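PDB 5MQR: beta-L-arabinobiosidase from Bacteroides thetaiotaomicron, which hydrolyses glycosidic bonds in arabinose-containing side chains of plant pectin and may also have exo-alpha-sialidase activity. Local coordinates for residues D181-R187 with W245-R251; R315-G319 with P404-Q408; S478-N482 with Y524-K528; G691-F695 with Y705-A711. All blocks are in the same frame, centred on the assembly; numbering follows the deposited sequence.

Interaction 1 (D181-R187 with W245-R251); sequences DGNGIGR and WVEEADR
The guanidinium of Arg187 lies flat on the indole of Trp245, their planes only 8° apart, while its edge makes a salt bridge: one cation is read by two chemistries at once. Arg187 CZ sits 3.5 Å from the centroid of the Trp245 five-membered ring, and Arg187 CD comes within 3.2 Å of Trp245 CE2, adding a CH-pi contact on the same ring face. The bend of the arginine chain at chi3 (-65°) turns NE and CZ over the indole face. In the guanidinium plane, Arg187 NH2 makes an almost straight 3.0 Å bond (169°) to Glu248 OE1, which it meets from above the carboxylate plane. A water bridges Arg187 NH1 to that oxygen, and His150 binds Glu248 OE2. At the far end Gly182 CA approaches Ala249 O at 3.5 Å, where a side chain would collide with this carbonyl and with Arg251 NH1; the Arg251 guanidinium lies over the Asp181-Gly182 peptide. Strands 148-157, 163-170, 186-192 and 202-206 form a four-stranded antiparallel sheet, consistent with a propeller blade; Arg187 lies on strand 186-192, and Trp245, from the loop after helix 239-242, packs on Val153, Met166 and Ile204 of the other three.

Interaction 2 (R315-G319 with P404-Q408); sequences RLSDG and PVPVQ
Val405 pushes a single methyl, CG1, into the bend formed by Leu316, Ser317 and Asp318. With chi1 at 175° this branch stands trans to the valine's own backbone N, and it reaches Asp318 CG at 3.7 Å, Ser317 OG at 3.8 Å and Leu316 CB at 4.1 Å; that OG is hydrogen-bonded to Gly385 O. Asp318 crosses Val405 at about a right angle. Its chi1 of 68° places CG between the backbone N and the carbonyl carbon, and the carboxylate then divides its work: OD1 is hydrogen-bonded to Thr320 OG1, while OD2 passes 3.4 Å from Pro406 CB. Residues 315-319 contain a type I beta turn, Leu316 to Gly319, closing the hairpin between strands 311-315 and 321-325; Arg315 NE bonds Gly319 O from above its carbonyl plane, and Gly319 adopts a conformation in which a CB would strike the preceding carbonyl O. The 404-408 segment leaves strand 397-403 and contains a cis peptide bond before Pro406. A water spans the two, donating to Asp318 OD2 at 2.6 Å and accepting from Val407 N at 3.1 Å. Deeper in, Leu316 CD1 touches Val407 CG2 at 4.1 Å, the two side chains again crossing nearly perpendicularly, and Leu387 packs against both Leu316 and Val405.

Interaction 3 (S478-N482 with Y524-K528); sequences SAGQN and YEAGK
Tyr524 lays its ring beside the backbone and side chains of Ala479, Gln481 and Asn482, and shows how an aromatic residue can serve a loop contact along its whole length. From CB the ring swings out with CG between the backbone N and the carbonyl carbon (chi1 72°), a turn that brings it alongside the 478-482 segment. CD2 is the first atom to touch, 3.9 Å from Asn482 CB. Next, CE2 of Tyr524 gathers three neighbours: Gln481 O near the ring plane at 3.4 Å, with Asn482 CB at 3.5 Å and Ala479 CB at 3.8 Å both approaching obliquely. CZ and OH pass Asn482 CA. At the tip, OH is hydrogen-bonded to Thr505 O and accepts a hydrogen bond from a water that in turn accepts from Gln481 NE2; Gln481 OE1 is held by Glu601 N. A valine in place of Tyr524 would probably leave this water and Thr505 O without their hydroxyl partner and open a gap beside Ala479 and Asn482. Two direct bonds add to this: the side-chain ND2 of Asn482 meets Tyr524 O on a lone pair, 2.9 Å away and nearly straight (174°), and, backbone to backbone, Gly527 N donates to Ala479 O at 2.8 Å. Both segments belong to the sialidase-like CBM domain. Ser478 and Ala479 end strand 470-479, which pairs antiparallel with strands 530-537 and 600-610, whereas the 524-528 loop runs from strand 518-523, at the margin of a different sheet, into strand 530-537, so the contact lies where the chain passes between the two sheets.

Interaction 4 (G691-F695 with Y705-A711); sequences GMTEF and YNLIACA
Tyr705 O begins the contact, 4.1 Å from the CG2 methyl of Thr693, whose hydroxyl is bound by His682. The 705-711 segment is an irregular lead-in to helix 712-719 in the MGH1-like glycoside hydrolase domain, whose helical build is consistent with an (alpha/alpha)6 barrel. Asn706, like Tyr705 at positive phi, sends its carbonyl O to a water that also holds Glu694 N and Phe695 O; its side chain is fixed by Val697 O and Arg699 N. Leu707 then slides CD2 to 3.4 Å from the O of Met692, a selenomethionine here, and so close to Gly691 that a CB there would jam. Ile708 uses both branches: CG2 lies 3.2 Å from Glu694 OE1, and CD1 meets the edge of the Phe695 ring, 3.9 Å from CD2. Its backbone N reaches Met692 O through another water. Glu694, with CG trans to the backbone N (chi1 177°) and an extended chain, reaches toward the residues just before the helix, where Cys710 CB lies 3.5 Å from OE1. Replacing Glu694 with an alanine would probably deprive the water bridging to Ala711 of one of its two acceptors and open a gap beside the Ile708 methyl. That water accepts from Ala711 N, at the N-cap position of the helix, at 2.8 Å, while donating to Glu694 OE1 and Ile708 O.

How the interactions relate
The four contacts follow one another along the chain without touching; the nearest pair, interactions 1 and 2, keeps about 20 Å between nearest atoms. Interactions 1 and 4 are buried and lie on opposite sides of the chain's centre, yet differ in chemistry: interaction 1 spends a charge on a ring and a carboxylate, whereas interaction 4 relies on water bridges and methyl contacts ahead of a helix, with no direct hydrogen bond between its segments. Interactions 2 and 3 are only partly buried and join loops at strand ends. In interaction 2 methyls and one water do the joining, whereas 478-482 with 524-528 has direct backbone and amide hydrogen bonds. Strands frame the first three; helices enter prominently around the fourth.

Interaction 1 (D181-R187 with W245-R251)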
loop_
_atom_site.group_PDB
_atom_site.type_symbol
_atom_site.label_atom_id
_atom_site.label_comp_id
_atom_site.label_asym_id
_atom_site.label_seq_id
_atom_site.Cartn_x
_atom_site.Cartn_y
_atom_site.Cartn_z
ATOM N N ASP A 181 -20.118 7.089 42.123
ATOM C CA ASP A 181 -19.507 6.708 43.403
ATOM C C ASP A 181 -20.031 5.336 43.902
ATOM O O ASP A 181 -19.636 4.866 44.982
ATOM C CB ASP A 181 -19.759 7.795 44.457
ATOM C CG ASP A 181 -21.241 8.066 44.685
ATOM O OD1 ASP A 181 -22.073 7.577 43.886
ATOM O OD2 ASP A 181 -21.574 8.786 45.651
ATOM N N GLY A 182 -20.928 4.725 43.122
ATOM C CA GLY A 182 -21.583 3.488 43.510
ATOM C C GLY A 182 -22.714 3.717 44.494
ATOM O O GLY A 182 -23.193 2.755 45.106
ATOM N N ASN A 183 -23.143 4.975 44.650
ATOM C CA ASN A 183 -24.309 5.317 45.467
ATOM C C ASN A 183 -25.384 5.956 44.581
ATOM O O ASN A 183 -26.262 6.653 45.097
ATOM C CB ASN A 183 -23.943 6.284 46.607
ATOM C CG ASN A 183 -22.723 5.838 47.408
ATOM O OD1 ASN A 183 -21.739 6.560 47.515
ATOM N ND2 ASN A 183 -22.788 4.661 47.967
ATOM N N GLY A 184 -25.320 5.702 43.261
ATOM C CA GLY A 184 -26.307 6.222 42.318
ATOM C C GLY A 184 -27.666 5.541 42.433
ATOM O O GLY A 184 -27.995 4.934 43.454
ATOM N N ILE A 185 -28.475 5.684 41.391
ATOM C CA ILE A 185 -29.851 5.201 41.413
ATOM C C ILE A 185 -29.919 3.861 40.705
ATOM O O ILE A 185 -30.319 2.863 41.297
ATOM C CB ILE A 185 -30.788 6.207 40.744
ATOM C CG1 ILE A 185 -30.824 7.491 41.566
ATOM C CG2 ILE A 185 -32.198 5.642 40.625
ATOM C CD1 ILE A 185 -31.346 8.683 40.802
ATOM N N GLY A 186 -29.539 3.846 39.436
ATOM C CA GLY A 186 -29.559 2.606 38.676
ATOM C C GLY A 186 -29.470 2.768 37.175
ATOM O O GLY A 186 -29.409 3.882 36.651
ATOM N N ARG A 187 -29.509 1.631 36.493
ATOM C CA ARG A 187 -29.350 1.594 35.073
ATOM C C ARG A 187 -30.663 1.250 34.392
ATOM O O ARG A 187 -31.395 0.381 34.847
ATOM C CB ARG A 187 -28.290 0.579 34.711
ATOM C CG ARG A 187 -27.681 0.875 33.354
ATOM C CD ARG A 187 -26.559 -0.061 33.068
ATOM N NE ARG A 187 -25.461 0.146 34.004
ATOM C CZ ARG A 187 -24.401 0.932 33.806
ATOM N NH1 ARG A 187 -24.234 1.642 32.676
ATOM N NH2 ARG A 187 -23.470 0.993 34.762
ATOM N N TRP A 245 -19.968 -1.736 33.326
ATOM C CA TRP A 245 -20.862 -1.197 34.348
ATOM C C TRP A 245 -20.143 -0.916 35.677
ATOM O O TRP A 245 -20.762 -0.434 36.616
ATOM C CB TRP A 245 -21.975 -2.201 34.638
ATOM C CG TRP A 245 -23.094 -2.305 33.622
ATOM C CD1 TRP A 245 -23.114 -1.840 32.328
ATOM C CD2 TRP A 245 -24.333 -2.986 33.825
ATOM N NE1 TRP A 245 -24.315 -2.168 31.730
ATOM C CE2 TRP A 245 -25.071 -2.884 32.624
ATOM C CE3 TRP A 245 -24.891 -3.681 34.908
ATOM C CZ2 TRP A 245 -26.347 -3.434 32.486
ATOM C CZ3 TRP A 245 -26.154 -4.227 34.776
ATOM C CH2 TRP A 245 -26.876 -4.097 33.577
ATOM N N VAL A 246 -18.852 -1.219 35.761
ATOM C CA VAL A 246 -18.125 -1.174 37.040
ATOM C C VAL A 246 -18.013 0.212 37.684
ATOM O O VAL A 246 -17.992 0.314 38.911
ATOM C CB VAL A 246 -16.715 -1.777 36.905
ATOM C CG1 VAL A 246 -15.811 -0.899 36.002
ATOM C CG2 VAL A 246 -16.095 -2.037 38.286
ATOM N N GLU A 247 -17.961 1.266 36.876
ATOM C CA GLU A 247 -17.830 2.604 37.433
ATOM C C GLU A 247 -19.073 3.117 38.136
ATOM O O GLU A 247 -18.924 3.907 39.058
ATOM C CB GLU A 247 -17.395 3.617 36.381
ATOM C CG GLU A 247 -16.017 3.343 35.829
ATOM C CD GLU A 247 -15.646 4.310 34.727
ATOM O OE1 GLU A 247 -15.575 5.514 35.044
ATOM O OE2 GLU A 247 -15.404 3.886 33.567
ATOM N N GLU A 248 -20.270 2.706 37.687
ATOM C CA GLU A 248 -21.550 3.209 38.235
ATOM C C GLU A 248 -22.235 2.213 39.154
ATOM O O GLU A 248 -22.963 2.606 40.049
ATOM C CB GLU A 248 -22.526 3.572 37.117
ATOM C CG GLU A 248 -22.000 4.577 36.105
ATOM C CD GLU A 248 -21.192 3.994 34.945
ATOM O OE1 GLU A 248 -21.074 2.759 34.793
ATOM O OE2 GLU A 248 -20.656 4.809 34.159
ATOM N N ALA A 249 -22.018 0.923 38.904
ATOM C CA ALA A 249 -22.560 -0.136 39.743
ATOM C C ALA A 249 -22.052 -0.009 41.185
ATOM O O ALA A 249 -21.055 0.691 41.424
ATOM C CB ALA A 249 -22.174 -1.494 39.168
ATOM N N ASP A 250 -22.745 -0.669 42.123
ATOM C CA ASP A 250 -22.277 -0.809 43.513
ATOM C C ASP A 250 -20.802 -1.238 43.550
ATOM O O ASP A 250 -20.342 -2.019 42.709
ATOM C CB ASP A 250 -23.087 -1.873 44.300
ATOM C CG ASP A 250 -24.492 -1.418 44.661
ATOM O OD1 ASP A 250 -24.857 -0.289 44.272
ATOM O OD2 ASP A 250 -25.241 -2.184 45.337
ATOM N N ARG A 251 -20.078 -0.740 44.541
ATOM C CA ARG A 251 -18.702 -1.179 44.765
ATOM C C ARG A 251 -18.725 -2.640 45.187
ATOM O O ARG A 251 -19.551 -3.050 46.007
ATOM C CB ARG A 251 -18.007 -0.293 45.814
ATOM C CG ARG A 251 -17.813 1.153 45.357
ATOM C CD ARG A 251 -16.805 1.225 44.217
ATOM N NE ARG A 251 -16.807 2.509 43.530
ATOM C CZ ARG A 251 -17.590 2.857 42.502
ATOM N NH1 ARG A 251 -18.507 2.027 41.977
ATOM N NH2 ARG A 251 -17.445 4.075 41.994
HETATM O O HOH W 1 -23.005 5.353 41.107
HETATM O O HOH W 2 -21.469 1.011 46.157
HETATM O O HOH W 3 -21.491 2.302 32.202
#

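Interaction 2 (R315-G319 with P404-Q408)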
loop_
_atom_site.group_PDB
_atom_site.type_symbol
_atom_site.label_atom_id
_atom_site.label_comp_id
_atom_site.label_asym_id
_atom_site.label_seq_id
_atom_site.Cartn_x
_atom_site.Cartn_y
_atom_site.Cartn_z
ATOM N N ARG A 315 -11.145 -4.647 16.082
ATOM C CA ARG A 315 -10.920 -5.324 14.831
ATOM C C ARG A 315 -11.628 -4.598 13.655
ATOM O O ARG A 315 -12.734 -4.110 13.797
ATOM C CB ARG A 315 -11.393 -6.789 14.925
ATOM C CG ARG A 315 -10.727 -7.635 13.854
ATOM C CD ARG A 315 -11.047 -9.121 13.878
ATOM N NE ARG A 315 -9.923 -9.806 13.230
ATOM C CZ ARG A 315 -9.726 -11.123 13.181
ATOM N NH1 ARG A 315 -10.594 -11.971 13.734
ATOM N NH2 ARG A 315 -8.636 -11.589 12.572
ATOM N N LEU A 316 -10.966 -4.528 12.511
ATOM C CA LEU A 316 -11.503 -3.890 11.314
ATOM C C LEU A 316 -12.070 -4.948 10.364
ATOM O O LEU A 316 -11.899 -6.158 10.595
ATOM C CB LEU A 316 -10.413 -3.064 10.620
ATOM C CG LEU A 316 -9.717 -2.044 11.531
ATOM C CD1 LEU A 316 -8.504 -1.429 10.854
ATOM C CD2 LEU A 316 -10.681 -0.958 11.951
ATOM N N SER A 317 -12.754 -4.491 9.309
ATOM C CA SER A 317 -13.416 -5.404 8.369
ATOM C C SER A 317 -12.410 -6.190 7.516
ATOM O O SER A 317 -12.770 -7.202 6.950
ATOM C CB SER A 317 -14.408 -4.666 7.452
ATOM O OG SER A 317 -13.759 -3.876 6.477
ATOM N N ASP A 318 -11.171 -5.711 7.410
ATOM C CA ASP A 318 -10.110 -6.446 6.697
ATOM C C ASP A 318 -9.345 -7.438 7.582
ATOM O O ASP A 318 -8.359 -7.980 7.149
ATOM C CB ASP A 318 -9.134 -5.466 6.007
ATOM C CG ASP A 318 -8.296 -4.639 6.996
ATOM O OD1 ASP A 318 -8.449 -4.812 8.233
ATOM O OD2 ASP A 318 -7.463 -3.814 6.529
ATOM N N GLY A 319 -9.773 -7.658 8.819
ATOM C CA GLY A 319 -9.107 -8.611 9.712
ATOM C C GLY A 319 -7.966 -8.021 10.546
ATOM O O GLY A 319 -7.463 -8.690 11.451
ATOM N N PRO A 404 -11.383 5.181 6.059
ATOM C CA PRO A 404 -11.449 4.074 5.084
ATOM C C PRO A 404 -10.568 2.884 5.445
ATOM O O PRO A 404 -9.487 3.072 5.976
ATOM C CB PRO A 404 -11.000 4.715 3.764
ATOM C CG PRO A 404 -11.387 6.156 3.939
ATOM C CD PRO A 404 -11.090 6.460 5.389
ATOM N N VAL A 405 -11.097 1.690 5.192
ATOM C CA VAL A 405 -10.455 0.412 5.469
ATOM C C VAL A 405 -10.428 -0.361 4.142
ATOM O O VAL A 405 -11.420 -0.348 3.392
ATOM C CB VAL A 405 -11.233 -0.356 6.545
ATOM C CG1 VAL A 405 -10.668 -1.747 6.788
ATOM C CG2 VAL A 405 -11.226 0.450 7.840
ATOM N N PRO A 406 -9.295 -0.989 3.801
ATOM C CA PRO A 406 -8.039 -0.969 4.585
ATOM C C PRO A 406 -7.437 0.421 4.767
ATOM O O PRO A 406 -7.528 1.256 3.872
ATOM C CB PRO A 406 -7.076 -1.871 3.766
ATOM C CG PRO A 406 -7.792 -2.264 2.511
ATOM C CD PRO A 406 -9.213 -1.787 2.554
ATOM N N VAL A 407 -6.829 0.653 5.928
ATOM C CA VAL A 407 -6.335 1.985 6.271
ATOM C C VAL A 407 -5.048 2.258 5.502
ATOM O O VAL A 407 -4.106 1.541 5.663
ATOM C CB VAL A 407 -6.109 2.122 7.784
ATOM C CG1 VAL A 407 -5.666 3.559 8.131
ATOM C CG2 VAL A 407 -7.380 1.727 8.562
ATOM N N GLN A 408 -5.038 3.268 4.649
ATOM C CA GLN A 408 -3.885 3.619 3.813
ATOM C C GLN A 408 -3.192 4.831 4.434
ATOM O O GLN A 408 -3.854 5.795 4.731
ATOM C CB GLN A 408 -4.342 4.037 2.407
ATOM C CG GLN A 408 -4.238 3.049 1.269
ATOM C CD GLN A 408 -4.730 3.685 -0.027
ATOM O OE1 GLN A 408 -5.944 3.856 -0.226
ATOM N NE2 GLN A 408 -3.796 4.109 -0.881
HETATM O O HOH W 4 -6.216 -1.831 7.737
#

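Interaction 3 (S478-N482 with Y524-K528)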
loop_
_atom_site.group_PDB
_atom_site.type_symbol
_atom_site.label_atom_id
_atom_site.label_comp_id
_atom_site.label_asym_id
_atom_site.label_seq_id
_atom_site.Cartn_x
_atom_site.Cartn_y
_atom_site.Cartn_z
ATOM N N SER A 478 -13.198 28.943 -8.053
ATOM C CA SER A 478 -14.198 30.012 -8.103
ATOM C C SER A 478 -14.576 30.396 -6.693
ATOM O O SER A 478 -14.741 29.527 -5.845
ATOM C CB SER A 478 -15.438 29.530 -8.834
ATOM O OG SER A 478 -16.252 30.633 -9.199
ATOM N N ALA A 479 -14.721 31.689 -6.454
ATOM C CA ALA A 479 -15.164 32.216 -5.167
ATOM C C ALA A 479 -16.543 32.853 -5.312
ATOM O O ALA A 479 -16.785 33.610 -6.248
ATOM C CB ALA A 479 -14.164 33.255 -4.676
ATOM N N GLY A 480 -17.440 32.595 -4.369
ATOM C CA GLY A 480 -18.776 33.198 -4.400
ATOM C C GLY A 480 -18.864 34.666 -3.987
ATOM O O GLY A 480 -19.963 35.214 -3.905
ATOM N N GLN A 481 -17.719 35.288 -3.699
ATOM C CA GLN A 481 -17.634 36.651 -3.186
ATOM C C GLN A 481 -16.169 37.055 -3.233
ATOM O O GLN A 481 -15.300 36.187 -3.332
ATOM C CB GLN A 481 -18.158 36.735 -1.746
ATOM C CG GLN A 481 -17.331 35.971 -0.699
ATOM C CD GLN A 481 -17.289 34.479 -0.945
ATOM O OE1 GLN A 481 -18.329 33.830 -1.007
ATOM N NE2 GLN A 481 -16.096 33.927 -1.086
ATOM N N ASN A 482 -15.896 38.354 -3.162
ATOM C CA ASN A 482 -14.526 38.865 -3.017
ATOM C C ASN A 482 -14.376 40.021 -1.985
ATOM O O ASN A 482 -13.357 40.730 -1.964
ATOM C CB ASN A 482 -14.000 39.293 -4.402
ATOM C CG ASN A 482 -14.611 40.607 -4.905
ATOM O OD1 ASN A 482 -15.608 41.107 -4.366
ATOM N ND2 ASN A 482 -14.016 41.157 -5.954
ATOM N N TYR A 524 -9.159 39.371 -7.617
ATOM C CA TYR A 524 -10.075 38.341 -8.086
ATOM C C TYR A 524 -11.492 38.856 -7.973
ATOM O O TYR A 524 -11.785 39.728 -7.173
ATOM C CB TYR A 524 -9.893 37.007 -7.349
ATOM C CG TYR A 524 -10.369 36.978 -5.923
ATOM C CD1 TYR A 524 -9.544 37.408 -4.890
ATOM C CD2 TYR A 524 -11.637 36.481 -5.597
ATOM C CE1 TYR A 524 -9.968 37.361 -3.556
ATOM C CE2 TYR A 524 -12.071 36.425 -4.271
ATOM C CZ TYR A 524 -11.244 36.880 -3.242
ATOM O OH TYR A 524 -11.671 36.860 -1.915
ATOM N N GLU A 525 -12.352 38.310 -8.815
ATOM C CA GLU A 525 -13.756 38.681 -8.854
ATOM C C GLU A 525 -14.584 37.485 -8.418
ATOM O O GLU A 525 -14.152 36.337 -8.541
ATOM C CB GLU A 525 -14.137 39.077 -10.275
ATOM C CG GLU A 525 -13.340 40.242 -10.859
ATOM C CD GLU A 525 -13.362 40.220 -12.385
ATOM O OE1 GLU A 525 -14.444 40.439 -12.967
ATOM O OE2 GLU A 525 -12.311 39.949 -13.007
ATOM N N ALA A 526 -15.771 37.767 -7.907
ATOM C CA ALA A 526 -16.721 36.731 -7.521
ATOM C C ALA A 526 -17.324 36.075 -8.760
ATOM O O ALA A 526 -17.502 36.743 -9.772
ATOM C CB ALA A 526 -17.837 37.346 -6.665
ATOM N N GLY A 527 -17.657 34.787 -8.670
ATOM C CA GLY A 527 -18.388 34.085 -9.745
ATOM C C GLY A 527 -17.605 33.755 -11.013
ATOM O O GLY A 527 -18.179 33.358 -12.017
ATOM N N LYS A 528 -16.286 33.883 -10.963
ATOM C CA LYS A 528 -15.426 33.714 -12.118
ATOM C C LYS A 528 -14.549 32.493 -11.847
ATOM O O LYS A 528 -14.084 32.284 -10.720
ATOM C CB LYS A 528 -14.587 34.980 -12.270
ATOM C CG LYS A 528 -13.969 35.207 -13.634
ATOM C CD LYS A 528 -13.628 36.683 -13.864
ATOM C CE LYS A 528 -13.139 36.926 -15.293
ATOM N NZ LYS A 528 -11.887 36.164 -15.561
HETATM O O HOH W 5 -13.986 33.679 -8.373
HETATM O O HOH W 6 -13.647 35.364 -0.551
#

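Interaction 4 (G691-F695 with Y705-A711)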
loop_
_atom_site.group_PDB
_atom_site.type_symbol
_atom_site.label_atom_id
_atom_site.label_comp_id
_atom_site.label_asym_id
_atom_site.label_seq_id
_atom_site.Cartn_x
_atom_site.Cartn_y
_atom_site.Cartn_z
ATOM N N GLY A 691 26.754 0.566 -27.532
ATOM C CA GLY A 691 26.956 -0.860 -27.698
ATOM C C GLY A 691 26.836 -1.510 -26.336
ATOM O O GLY A 691 26.846 -0.798 -25.321
HETATM N N MSE A 692 26.687 -2.841 -26.321
HETATM C CA MSE A 692 26.697 -3.638 -25.087
HETATM C C MSE A 692 27.737 -4.732 -25.166
HETATM O O MSE A 692 27.639 -5.660 -25.989
HETATM C CB MSE A 692 25.324 -4.211 -24.724
HETATM C CG MSE A 692 25.383 -5.066 -23.468
HETATM SE SE MSE A 692 23.608 -5.192 -22.618
HETATM C CE MSE A 692 23.526 -3.484 -21.619
ATOM N N THR A 693 28.717 -4.642 -24.266
ATOM C CA THR A 693 29.775 -5.620 -24.136
ATOM C C THR A 693 29.364 -6.859 -23.322
ATOM O O THR A 693 28.312 -6.880 -22.650
ATOM C CB THR A 693 31.001 -4.977 -23.460
ATOM O OG1 THR A 693 30.590 -4.358 -22.239
ATOM C CG2 THR A 693 31.628 -3.905 -24.364
ATOM N N GLU A 694 30.219 -7.881 -23.422
ATOM C CA GLU A 694 30.130 -9.140 -22.681
ATOM C C GLU A 694 31.267 -9.177 -21.630
ATOM O O GLU A 694 30.992 -9.272 -20.407
ATOM C CB GLU A 694 30.221 -10.329 -23.660
ATOM C CG GLU A 694 30.209 -11.710 -23.029
ATOM C CD GLU A 694 30.666 -12.827 -23.963
ATOM O OE1 GLU A 694 29.943 -13.186 -24.908
ATOM O OE2 GLU A 694 31.735 -13.400 -23.700
ATOM N N PHE A 695 32.518 -9.120 -22.128
ATOM C CA PHE A 695 33.717 -8.914 -21.319
ATOM C C PHE A 695 33.997 -7.421 -21.296
ATOM O O PHE A 695 33.915 -6.763 -22.347
ATOM C CB PHE A 695 34.945 -9.552 -21.964
ATOM C CG PHE A 695 35.076 -11.037 -21.749
ATOM C CD1 PHE A 695 35.652 -11.529 -20.596
ATOM C CD2 PHE A 695 34.691 -11.926 -22.731
ATOM C CE1 PHE A 695 35.826 -12.892 -20.406
ATOM C CE2 PHE A 695 34.848 -13.289 -22.558
ATOM C CZ PHE A 695 35.425 -13.775 -21.389
ATOM N N TYR A 705 34.523 -2.240 -31.307
ATOM C CA TYR A 705 34.100 -1.779 -29.981
ATOM C C TYR A 705 34.006 -2.899 -28.918
ATOM O O TYR A 705 33.198 -2.830 -27.989
ATOM C CB TYR A 705 32.780 -0.999 -30.102
ATOM C CG TYR A 705 32.704 -0.217 -31.381
ATOM C CD1 TYR A 705 33.753 0.639 -31.759
ATOM C CD2 TYR A 705 31.623 -0.363 -32.261
ATOM C CE1 TYR A 705 33.726 1.331 -32.969
ATOM C CE2 TYR A 705 31.577 0.345 -33.463
ATOM C CZ TYR A 705 32.626 1.183 -33.818
ATOM O OH TYR A 705 32.586 1.860 -35.004
ATOM N N ASN A 706 34.853 -3.914 -29.055
ATOM C CA ASN A 706 34.883 -5.070 -28.159
ATOM C C ASN A 706 33.555 -5.892 -28.084
ATOM O O ASN A 706 33.287 -6.593 -27.106
ATOM C CB ASN A 706 35.372 -4.629 -26.764
ATOM C CG ASN A 706 35.946 -5.760 -25.962
ATOM O OD1 ASN A 706 36.647 -6.628 -26.496
ATOM N ND2 ASN A 706 35.645 -5.773 -24.662
ATOM N N LEU A 707 32.760 -5.837 -29.145
ATOM C CA LEU A 707 31.470 -6.515 -29.156
ATOM C C LEU A 707 31.613 -8.003 -29.456
ATOM O O LEU A 707 32.319 -8.394 -30.377
ATOM C CB LEU A 707 30.539 -5.857 -30.164
ATOM C CG LEU A 707 30.161 -4.405 -29.856
ATOM C CD1 LEU A 707 29.392 -3.802 -31.029
ATOM C CD2 LEU A 707 29.348 -4.312 -28.572
ATOM N N ILE A 708 30.947 -8.814 -28.645
ATOM C CA ILE A 708 30.885 -10.250 -28.815
ATOM C C ILE A 708 29.399 -10.670 -28.879
ATOM O O ILE A 708 28.609 -10.314 -28.008
ATOM C CB ILE A 708 31.597 -10.932 -27.642
ATOM C CG1 ILE A 708 33.087 -10.589 -27.657
ATOM C CG2 ILE A 708 31.381 -12.440 -27.674
ATOM C CD1 ILE A 708 33.820 -10.909 -26.377
ATOM N N ALA A 709 29.039 -11.453 -29.895
ATOM C CA ALA A 709 27.631 -11.751 -30.200
ATOM C C ALA A 709 26.983 -12.875 -29.411
ATOM O O ALA A 709 25.773 -13.072 -29.488
ATOM C CB ALA A 709 27.488 -12.072 -31.671
ATOM N N CYS A 710 27.797 -13.642 -28.716
ATOM C CA CYS A 710 27.366 -14.885 -28.078
ATOM C C CYS A 710 26.097 -14.751 -27.241
ATOM O O CYS A 710 25.163 -15.542 -27.416
ATOM C CB CYS A 710 28.511 -15.427 -27.207
ATOM S SG CYS A 710 28.045 -16.904 -26.308
ATOM N N ALA A 711 26.069 -13.737 -26.369
ATOM C CA ALA A 711 24.982 -13.541 -25.386
ATOM C C ALA A 711 23.991 -12.391 -25.691
ATOM O O ALA A 711 23.288 -11.916 -24.786
ATOM C CB ALA A 711 25.588 -13.348 -23.994
HETATM O O HOH W 7 29.006 -7.938 -26.610
HETATM O O HOH W 8 32.863 -7.814 -24.614
HETATM O O HOH W 9 27.995 -11.840 -25.800
#